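Local structure of 28 kDa product (Pseudomonas syringae pv. phaseolicola, 1UKF) at residues Q142-L150 with A160-Y171. The protein is the mature, autocleaved product of a papain-like cysteine protease, a bacterial avirulence protein that interacts with PBS1 in infected plant cells. Sequence-based numbering, arbitrary orientation.
Sequences QFKLFDPNL and APQLIKGLIDHY
Tyr-171 OH donates a hydrogen bond of 2.6 Å to Asp-147 OD2 and accepts one of 3.0 Å from Asn-149 ND2, so a single hydroxyl joins two polar side chains of 142-150. The carboxylate lies at the edge of the phenol ring, the two planes only 21° apart, and its OD2 is met on the syn side. Asn-149 sends its N-H almost straight at the oxygen (167°), with the hydroxyl close to its amide plane. A tyrosine suits this place because its rigid ring carries a donor-acceptor group across from the helix. An aspartate suits its own, having a second oxygen to offer. OD1 is engaged elsewhere: it accepts from the backbone N-H of Asn-149, above the carboxylate plane, in an Asx turn, and from His-132 NE2. Asp-147, His-132 and Cys-18 are the active-site residues, the catalytic triad of this papain-like protease; Tyr-171 is a second-shell residue that probably helps fix the rotation of the carboxylate.

Segment 160-171, most of helix 160-173, covers one face of the antiparallel sheet, its axis nearly parallel to that of strand 142-147 (12°, 10.3 Å apart). Alternate strand residues, Phe-143, Leu-145 and Asp-147, face it; the interface is buried, which suits phenylalanine and leucines. Phe-143 has CG anti to the backbone N, carrying its ring toward the helix, edge against Leu-163 CD2. Ala-160 CB lies 3.9 Å from Phe-143 CD2, consistent with a small residue there. Leu-145 and Leu-167 meet tip to tip through their CD2 methyls. Leu-167 CD1 packs 3.7 Å from Leu-150 CD1, which also sits over a face of the His-170 ring in a CH-pi contact, 4.2 Å from its centroid.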
# COMPACT_ATOMS: atom_id res chain seq x y z
N GLN A 142 -7.36 12.65 -9.45
CA GLN A 142 -7.63 12.07 -8.13
C GLN A 142 -6.66 10.98 -7.68
O GLN A 142 -6.58 9.91 -8.29
CB GLN A 142 -9.06 11.52 -8.12
CG GLN A 142 -9.47 10.79 -6.84
CD GLN A 142 -10.87 10.22 -6.94
OE1 GLN A 142 -11.22 9.57 -7.92
NE2 GLN A 142 -11.67 10.45 -5.91
N PHE A 143 -5.93 11.26 -6.60
CA PHE A 143 -4.98 10.29 -6.04
C PHE A 143 -5.63 9.63 -4.83
O PHE A 143 -6.01 10.31 -3.87
CB PHE A 143 -3.68 10.98 -5.63
CG PHE A 143 -2.69 10.05 -4.99
CD1 PHE A 143 -2.11 9.02 -5.72
CD2 PHE A 143 -2.36 10.19 -3.64
CE1 PHE A 143 -1.21 8.14 -5.12
CE2 PHE A 143 -1.46 9.31 -3.03
CZ PHE A 143 -0.88 8.29 -3.78
N LYS A 144 -5.74 8.30 -4.87
CA LYS A 144 -6.34 7.53 -3.78
C LYS A 144 -5.28 6.68 -3.10
O LYS A 144 -4.46 6.06 -3.76
CB LYS A 144 -7.43 6.59 -4.31
CG LYS A 144 -8.59 7.23 -5.04
CD LYS A 144 -9.54 6.15 -5.53
CE LYS A 144 -10.76 6.72 -6.24
NZ LYS A 144 -11.65 5.63 -6.74
N LEU A 145 -5.30 6.65 -1.77
CA LEU A 145 -4.35 5.85 -1.02
C LEU A 145 -5.08 5.10 0.09
O LEU A 145 -5.89 5.68 0.82
CB LEU A 145 -3.24 6.73 -0.43
CG LEU A 145 -2.14 5.98 0.33
CD1 LEU A 145 -0.83 6.74 0.20
CD2 LEU A 145 -2.53 5.79 1.79
N PHE A 146 -4.79 3.81 0.21
CA PHE A 146 -5.41 2.97 1.22
C PHE A 146 -4.36 2.35 2.13
O PHE A 146 -3.42 1.70 1.65
CB PHE A 146 -6.24 1.86 0.56
CG PHE A 146 -6.64 0.75 1.50
CD1 PHE A 146 -7.51 0.98 2.57
CD2 PHE A 146 -6.15 -0.54 1.32
CE1 PHE A 146 -7.87 -0.05 3.43
CE2 PHE A 146 -6.51 -1.58 2.18
CZ PHE A 146 -7.37 -1.33 3.24
N ASP A 147 -4.51 2.56 3.43
CA ASP A 147 -3.62 1.98 4.42
C ASP A 147 -4.53 1.11 5.28
O ASP A 147 -5.41 1.63 5.97
CB ASP A 147 -2.97 3.06 5.29
CG ASP A 147 -2.02 2.48 6.32
OD1 ASP A 147 -2.23 1.32 6.74
OD2 ASP A 147 -1.07 3.19 6.72
N PRO A 148 -4.34 -0.21 5.26
CA PRO A 148 -5.17 -1.12 6.05
C PRO A 148 -5.34 -0.74 7.53
O PRO A 148 -6.37 -1.06 8.14
CB PRO A 148 -4.47 -2.47 5.87
CG PRO A 148 -3.90 -2.37 4.49
CD PRO A 148 -3.35 -0.96 4.46
N ASN A 149 -4.34 -0.09 8.11
CA ASN A 149 -4.41 0.32 9.52
C ASN A 149 -5.26 1.56 9.75
O ASN A 149 -5.73 1.78 10.87
CB ASN A 149 -3.02 0.65 10.08
CG ASN A 149 -2.12 -0.56 10.22
OD1 ASN A 149 -2.57 -1.67 10.51
ND2 ASN A 149 -0.82 -0.34 10.04
N LEU A 150 -5.46 2.36 8.71
CA LEU A 150 -6.16 3.63 8.84
C LEU A 150 -7.41 3.87 8.00
O LEU A 150 -8.36 4.50 8.47
CB LEU A 150 -5.17 4.76 8.56
CG LEU A 150 -3.91 4.77 9.44
CD1 LEU A 150 -2.85 5.67 8.83
CD2 LEU A 150 -4.27 5.23 10.85
N ALA A 160 -0.41 15.21 -3.26
CA ALA A 160 0.04 13.87 -2.91
C ALA A 160 1.30 13.88 -2.02
O ALA A 160 1.41 13.07 -1.11
CB ALA A 160 0.29 13.05 -4.17
N PRO A 161 2.26 14.78 -2.29
CA PRO A 161 3.46 14.80 -1.44
C PRO A 161 3.12 15.05 0.03
O PRO A 161 3.75 14.48 0.92
CB PRO A 161 4.28 15.93 -2.04
CG PRO A 161 3.91 15.89 -3.48
CD PRO A 161 2.41 15.69 -3.44
N GLN A 162 2.13 15.90 0.26
CA GLN A 162 1.71 16.25 1.61
C GLN A 162 1.02 15.07 2.28
O GLN A 162 1.22 14.82 3.47
CB GLN A 162 0.77 17.45 1.58
N LEU A 163 0.21 14.35 1.52
CA LEU A 163 -0.49 13.19 2.04
C LEU A 163 0.51 12.10 2.42
O LEU A 163 0.45 11.55 3.52
CB LEU A 163 -1.49 12.66 1.01
CG LEU A 163 -2.14 11.29 1.24
CD1 LEU A 163 -2.61 11.14 2.68
CD2 LEU A 163 -3.31 11.14 0.27
N ILE A 164 1.44 11.80 1.52
CA ILE A 164 2.44 10.78 1.81
C ILE A 164 3.33 11.18 2.99
O ILE A 164 3.63 10.35 3.84
CB ILE A 164 3.29 10.48 0.56
CG1 ILE A 164 2.37 10.00 -0.57
CG2 ILE A 164 4.34 9.42 0.89
CD1 ILE A 164 3.07 9.78 -1.89
N LYS A 165 3.74 12.44 3.04
CA LYS A 165 4.57 12.89 4.16
C LYS A 165 3.79 12.68 5.45
O LYS A 165 4.34 12.24 6.46
CB LYS A 165 4.93 14.37 4.01
CG LYS A 165 5.78 14.91 5.15
CD LYS A 165 6.10 16.39 4.96
CE LYS A 165 7.09 16.89 6.01
NZ LYS A 165 6.57 16.74 7.40
N GLY A 166 2.50 13.00 5.42
CA GLY A 166 1.66 12.83 6.60
C GLY A 166 1.63 11.40 7.08
O GLY A 166 1.65 11.13 8.28
N LEU A 167 1.57 10.45 6.14
CA LEU A 167 1.53 9.04 6.49
C LEU A 167 2.85 8.63 7.14
O LEU A 167 2.87 7.92 8.14
CB LEU A 167 1.27 8.20 5.25
CG LEU A 167 0.88 6.74 5.53
CD1 LEU A 167 -0.42 6.71 6.31
CD2 LEU A 167 0.73 5.98 4.23
N ILE A 168 3.96 9.07 6.55
CA ILE A 168 5.27 8.75 7.10
C ILE A 168 5.41 9.32 8.51
O ILE A 168 5.87 8.63 9.42
CB ILE A 168 6.41 9.33 6.22
CG1 ILE A 168 6.36 8.69 4.83
CG2 ILE A 168 7.76 9.07 6.88
CD1 ILE A 168 6.55 7.18 4.83
N ASP A 169 5.01 10.58 8.69
CA ASP A 169 5.10 11.21 10.00
C ASP A 169 4.23 10.49 11.02
O ASP A 169 4.57 10.39 12.20
CB ASP A 169 4.70 12.68 9.93
CG ASP A 169 5.66 13.51 9.12
OD1 ASP A 169 6.86 13.15 9.04
OD2 ASP A 169 5.23 14.54 8.56
N HIS A 170 3.08 9.98 10.55
CA HIS A 170 2.16 9.26 11.42
C HIS A 170 2.87 8.07 12.05
O HIS A 170 2.84 7.87 13.27
CB HIS A 170 0.96 8.77 10.62
CG HIS A 170 0.11 7.77 11.35
ND1 HIS A 170 -0.76 8.13 12.36
CD2 HIS A 170 0.04 6.42 11.26
CE1 HIS A 170 -1.33 7.04 12.85
NE2 HIS A 170 -0.87 6.00 12.19
N TYR A 171 3.52 7.26 11.22
CA TYR A 171 4.21 6.09 11.73
C TYR A 171 5.43 6.45 12.56
O TYR A 171 5.68 5.83 13.60
CB TYR A 171 4.58 5.15 10.58
CG TYR A 171 3.38 4.37 10.09
CD1 TYR A 171 2.72 4.72 8.92
CD2 TYR A 171 2.86 3.32 10.85
CE1 TYR A 171 1.56 4.04 8.51
CE2 TYR A 171 1.72 2.64 10.46
CZ TYR A 171 1.07 3.00 9.30
OH TYR A 171 -0.08 2.34 8.93